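Local atomic coordinates of putative retaining b-glycosidase (Saccharophagus degradans, PDB entry 5A95), a protein that probably hydrolyses mixed-linkage beta-1,3-1,4-glucans as a retaining family 5 glycoside hydrolase, with a specificity that its quaternary structure dictates. Residues I144-T149 / W202-T207; N231-L236 / A252-P257. The protein carries 1 engineered substitution. All coordinates share one frame; numbering follows the deposited sequence. Where two conformers were deposited one is given.

Contact 1: residues I144-T149 / W202-T207; sequences IGYLPT and WAEWKT
Glu-204 meets Tyr-146 and Pro-148 together. The phenol OH of Tyr-146 donates to Glu-204 OE1, with 2.7 Å from OH to OE1. It reaches this oxygen on its anti side, 22° out of the carboxylate plane. The carboxylate comes to the edge of the tyrosine ring, with the two planes 63° apart. An extended chain beyond CG carries the acid across from the helix. Pro-148 CB packs against its end, with 3.5 Å to Glu-204 CD, and Pro-148 CG lies beside Glu-204 CG. Tyr-146 and Pro-148 also brace each other, since Pro-148 CD sits 3.6 Å above the centre of the Tyr-146 ring. A glutamine here would probably leave the Tyr-146 hydroxyl without its charged acceptor and weaken that bond. Glu-204 lies in the first turn of helix 202-219, whose start may also favour its charge. This helix follows the fourth strand of a (beta/alpha)8 barrel, the fold of this family, and residues 144-149 form the loop leaving the third. Trp-205, next on the helix, is buried. Its CG is anti to the backbone N (chi1 -177°), and the six-membered ring reaches the loop. Trp-205 CZ3 lies 3.9 Å from Leu-147 CB, and Trp-205 CE3 lies 4.0 Å from Pro-148 CD. At the other end of the indole, NE1 is hydrogen-bonded to Ala-228 O.

Contact 2: residues N231-L236 / A252-P257; sequences NWAYDL and AAHPYP
One direct hydrogen bond joins the segments, from His-254 N to Ala-233 O at 2.8 Å. It is bent, with 133° at the hydrogen, and the donor is tilted 24° from the carbonyl plane. Ala-253 adds a CA-H...O contact to the same oxygen, with 3.3 Å from Ala-253 CA to Ala-233 O. A water completes the polar links by donating to both Trp-232 O and His-254 O. Residues 231-233 form a short left-handed helical turn, with phi near +58° at all three, which offers the carbonyls of Trp-232 and Ala-233 to the loop. The face contact is a CH-pi one. Ala-233 CB stands over one face of the His-254 imidazole, 3.8 Å from the ring centroid and offset toward the rim. Both ring nitrogens are held from elsewhere, ND1 by Glu-189 OE2 and NE2 by Thr-290 OG1, which should fix the ring's rotation. The remaining contacts are van der Waals. Tyr-234 turns its ring edge to Pro-255, the middle residue of an inverse gamma turn, with 3.8 Å between Tyr-234 CE1 and Pro-255 CA. Leu-236 CD2 rests 3.6 Å from Ala-252 O. The site joins the loops that follow barrel strands 224-227 and 250-252. Strand 189-190 lies against Ala-233, and helix 267-279 packs on Tyr-234, Ala-253 and Pro-255.

In the fold
From the N terminus, the chain leaves strand 136-144 into the first segment of contact 1, then passes through helix 161-174 and strand 181-185. Contact 1 closes this loop on the start of helix 202-219. Strand 224-227 then leads to contact 2, which closes a shorter loop at the end of strand 250-252. The two contacts are in series and neither nest nor cross. Their centres are about 15 Å apart, yet Ile-144 CG2 packs 3.5 Å from Trp-232 NE1, which is hydrogen-bonded to Gln-153 OE1. Together they tie loops after successive barrel strands. Ile-144 and Trp-232 border the bound sugar, while the helix side of contact 1 lies farther off.

Contact 1: residues I144-T149 / W202-T207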
# COMPACT_ATOMS: atom_id res chain seq x y z
N ILE A 144 -8.22 6.16 14.23
CA ILE A 144 -9.68 6.12 14.28
C ILE A 144 -10.13 5.88 12.85
O ILE A 144 -9.89 6.73 11.98
CB ILE A 144 -10.30 7.43 14.79
CG1 ILE A 144 -9.74 7.82 16.16
CG2 ILE A 144 -11.82 7.28 14.84
CD1 ILE A 144 -10.35 9.06 16.76
N GLY A 145 -10.73 4.72 12.58
CA GLY A 145 -11.17 4.39 11.26
C GLY A 145 -11.09 2.90 10.99
O GLY A 145 -11.19 2.09 11.94
N TYR A 146 -10.92 2.53 9.73
CA TYR A 146 -11.02 1.14 9.31
C TYR A 146 -9.74 0.74 8.62
O TYR A 146 -9.51 1.03 7.44
CB TYR A 146 -12.26 0.93 8.39
CG TYR A 146 -12.70 -0.51 8.33
CD1 TYR A 146 -13.03 -1.18 9.50
CD2 TYR A 146 -12.74 -1.21 7.15
CE1 TYR A 146 -13.40 -2.50 9.50
CE2 TYR A 146 -13.12 -2.54 7.14
CZ TYR A 146 -13.44 -3.18 8.32
OH TYR A 146 -13.81 -4.51 8.39
N LEU A 147 -8.90 0.05 9.39
CA LEU A 147 -7.59 -0.30 8.90
C LEU A 147 -7.62 -1.18 7.64
O LEU A 147 -6.81 -0.99 6.74
CB LEU A 147 -6.75 -0.92 10.03
CG LEU A 147 -5.32 -1.28 9.70
CD1 LEU A 147 -4.52 -0.06 9.25
CD2 LEU A 147 -4.66 -1.93 10.90
N PRO A 148 -8.59 -2.12 7.54
CA PRO A 148 -8.55 -2.96 6.32
C PRO A 148 -8.66 -2.22 4.99
O PRO A 148 -8.11 -2.67 3.99
CB PRO A 148 -9.73 -3.93 6.51
CG PRO A 148 -9.78 -4.09 8.01
CD PRO A 148 -9.53 -2.68 8.53
N THR A 149 -9.38 -1.09 4.97
CA THR A 149 -9.46 -0.26 3.77
C THR A 149 -8.53 0.95 3.84
O THR A 149 -8.47 1.75 2.90
CB THR A 149 -10.88 0.25 3.52
OG1 THR A 149 -11.29 0.96 4.67
CG2 THR A 149 -11.82 -0.88 3.18
N TRP A 202 -16.60 -8.16 11.01
CA TRP A 202 -15.86 -8.73 12.13
C TRP A 202 -14.82 -9.75 11.69
O TRP A 202 -13.70 -9.73 12.19
CB TRP A 202 -16.83 -9.35 13.18
CG TRP A 202 -16.07 -9.92 14.33
CD1 TRP A 202 -15.88 -11.22 14.61
CD2 TRP A 202 -15.34 -9.18 15.31
NE1 TRP A 202 -15.07 -11.36 15.70
CE2 TRP A 202 -14.74 -10.13 16.17
CE3 TRP A 202 -15.17 -7.83 15.58
CZ2 TRP A 202 -13.95 -9.76 17.23
CZ3 TRP A 202 -14.40 -7.47 16.66
CH2 TRP A 202 -13.81 -8.42 17.48
N ALA A 203 -15.18 -10.65 10.78
CA ALA A 203 -14.20 -11.66 10.42
C ALA A 203 -12.91 -11.05 9.88
O ALA A 203 -11.81 -11.48 10.22
CB ALA A 203 -14.80 -12.66 9.43
N GLU A 204 -13.05 -10.04 9.03
CA GLU A 204 -11.90 -9.34 8.48
C GLU A 204 -11.05 -8.68 9.57
O GLU A 204 -9.83 -8.78 9.60
CB GLU A 204 -12.41 -8.32 7.48
CG GLU A 204 -11.38 -7.42 6.84
CD GLU A 204 -12.00 -6.51 5.80
OE1 GLU A 204 -12.94 -5.78 6.16
OE2 GLU A 204 -11.49 -6.48 4.66
N TRP A 205 -11.74 -8.04 10.49
CA TRP A 205 -11.05 -7.31 11.56
C TRP A 205 -10.38 -8.26 12.54
O TRP A 205 -9.23 -8.05 12.93
CB TRP A 205 -12.02 -6.34 12.25
CG TRP A 205 -11.42 -5.50 13.31
CD1 TRP A 205 -11.87 -5.37 14.59
CD2 TRP A 205 -10.29 -4.62 13.20
NE1 TRP A 205 -11.08 -4.50 15.30
CE2 TRP A 205 -10.11 -4.03 14.47
CE3 TRP A 205 -9.39 -4.32 12.19
CZ2 TRP A 205 -9.05 -3.17 14.72
CZ3 TRP A 205 -8.34 -3.49 12.46
CH2 TRP A 205 -8.17 -2.92 13.72
N LYS A 206 -11.09 -9.31 12.93
CA LYS A 206 -10.54 -10.38 13.77
C LYS A 206 -9.25 -10.95 13.16
O LYS A 206 -8.23 -11.07 13.84
CB LYS A 206 -11.60 -11.46 13.93
CG LYS A 206 -11.14 -12.78 14.56
CD LYS A 206 -12.27 -13.81 14.49
CE LYS A 206 -11.93 -15.15 15.11
NZ LYS A 206 -10.80 -15.81 14.44
N THR A 207 -9.30 -11.29 11.88
CA THR A 207 -8.14 -11.85 11.20
C THR A 207 -6.95 -10.92 11.23
O THR A 207 -5.80 -11.33 11.43
CB THR A 207 -8.53 -12.28 9.76
OG1 THR A 207 -9.55 -13.29 9.87
CG2 THR A 207 -7.35 -12.86 8.97

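Contact 2: residues N231-L236 / A252-P257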
# COMPACT_ATOMS: atom_id res chain seq x y z
N ASN A 231 -17.81 0.58 16.29
CA ASN A 231 -18.46 1.73 16.91
C ASN A 231 -17.52 2.46 17.85
O ASN A 231 -17.88 2.83 18.96
CB ASN A 231 -19.76 1.30 17.64
CG ASN A 231 -20.63 2.48 18.04
OD1 ASN A 231 -20.45 3.60 17.57
ND2 ASN A 231 -21.53 2.24 18.99
N TRP A 232 -16.32 2.73 17.36
CA TRP A 232 -15.28 3.43 18.11
C TRP A 232 -14.91 2.68 19.40
O TRP A 232 -14.95 3.24 20.51
CB TRP A 232 -15.67 4.88 18.41
CG TRP A 232 -15.75 5.81 17.23
CD1 TRP A 232 -14.79 6.71 16.87
CD2 TRP A 232 -16.83 5.99 16.32
NE1 TRP A 232 -15.20 7.45 15.79
CE2 TRP A 232 -16.46 7.05 15.44
CE3 TRP A 232 -18.09 5.42 16.19
CZ2 TRP A 232 -17.28 7.48 14.40
CZ3 TRP A 232 -18.90 5.85 15.15
CH2 TRP A 232 -18.50 6.87 14.27
N ALA A 233 -14.55 1.41 19.24
CA ALA A 233 -14.13 0.57 20.36
C ALA A 233 -15.21 0.49 21.42
O ALA A 233 -14.94 0.53 22.60
CB ALA A 233 -12.80 1.07 20.97
N TYR A 234 -16.44 0.28 21.00
CA TYR A 234 -17.56 0.17 21.92
C TYR A 234 -18.23 -1.19 21.93
O TYR A 234 -18.65 -1.66 22.98
CB TYR A 234 -18.57 1.31 21.70
CG TYR A 234 -19.60 1.35 22.78
CD1 TYR A 234 -19.28 1.78 24.06
CD2 TYR A 234 -20.89 0.92 22.54
CE1 TYR A 234 -20.22 1.75 25.07
CE2 TYR A 234 -21.85 0.91 23.55
CZ TYR A 234 -21.48 1.32 24.83
OH TYR A 234 -22.39 1.28 25.88
N ASP A 235 -18.31 -1.86 20.79
CA ASP A 235 -19.07 -3.11 20.68
C ASP A 235 -18.15 -4.34 20.68
O ASP A 235 -17.52 -4.65 19.66
CB ASP A 235 -19.96 -3.09 19.42
CG ASP A 235 -20.85 -4.33 19.32
OD1 ASP A 235 -20.95 -5.09 20.30
OD2 ASP A 235 -21.48 -4.49 18.25
N LEU A 236 -18.10 -5.02 21.81
CA LEU A 236 -17.35 -6.28 21.94
C LEU A 236 -18.23 -7.51 21.69
O LEU A 236 -17.73 -8.61 21.67
CB LEU A 236 -16.71 -6.37 23.31
CG LEU A 236 -15.57 -5.42 23.59
CD1 LEU A 236 -15.09 -5.58 25.02
CD2 LEU A 236 -14.42 -5.65 22.60
N ALA A 252 -10.58 -3.91 24.74
CA ALA A 252 -10.79 -2.49 25.01
C ALA A 252 -12.27 -2.16 24.93
O ALA A 252 -12.99 -2.68 24.09
CB ALA A 252 -10.02 -1.63 24.01
N ALA A 253 -12.69 -1.17 25.70
CA ALA A 253 -13.99 -0.54 25.56
C ALA A 253 -13.82 0.94 25.84
O ALA A 253 -13.05 1.33 26.70
CB ALA A 253 -15.00 -1.13 26.53
N HIS A 254 -14.60 1.76 25.11
CA HIS A 254 -14.58 3.22 25.27
C HIS A 254 -15.97 3.73 25.62
O HIS A 254 -16.70 4.28 24.77
CB HIS A 254 -14.07 3.89 23.99
CG HIS A 254 -12.60 3.69 23.76
ND1 HIS A 254 -11.93 4.27 22.71
CD2 HIS A 254 -11.67 2.99 24.46
CE1 HIS A 254 -10.66 3.93 22.76
NE2 HIS A 254 -10.47 3.18 23.83
N PRO A 255 -16.38 3.49 26.87
CA PRO A 255 -17.76 3.76 27.23
C PRO A 255 -18.00 5.23 27.63
O PRO A 255 -18.32 5.55 28.80
CB PRO A 255 -17.97 2.83 28.40
CG PRO A 255 -16.63 2.82 29.09
CD PRO A 255 -15.64 2.84 27.97
N TYR A 256 -17.90 6.14 26.66
CA TYR A 256 -18.28 7.51 26.90
C TYR A 256 -19.78 7.61 27.25
O TYR A 256 -20.56 6.71 26.90
CB TYR A 256 -17.90 8.33 25.70
CG TYR A 256 -16.42 8.68 25.61
CD1 TYR A 256 -15.79 9.41 26.61
CD2 TYR A 256 -15.68 8.36 24.49
CE1 TYR A 256 -14.47 9.78 26.50
CE2 TYR A 256 -14.36 8.75 24.36
CZ TYR A 256 -13.75 9.45 25.38
OH TYR A 256 -12.43 9.83 25.23
N PRO A 257 -20.18 8.71 27.91
CA PRO A 257 -21.52 8.74 28.49
C PRO A 257 -22.70 8.60 27.54
O PRO A 257 -23.74 8.05 27.92
CB PRO A 257 -21.59 10.12 29.20
CG PRO A 257 -20.45 10.92 28.66
CD PRO A 257 -19.39 9.88 28.34
O HOH W 1 -16.76 4.84 21.91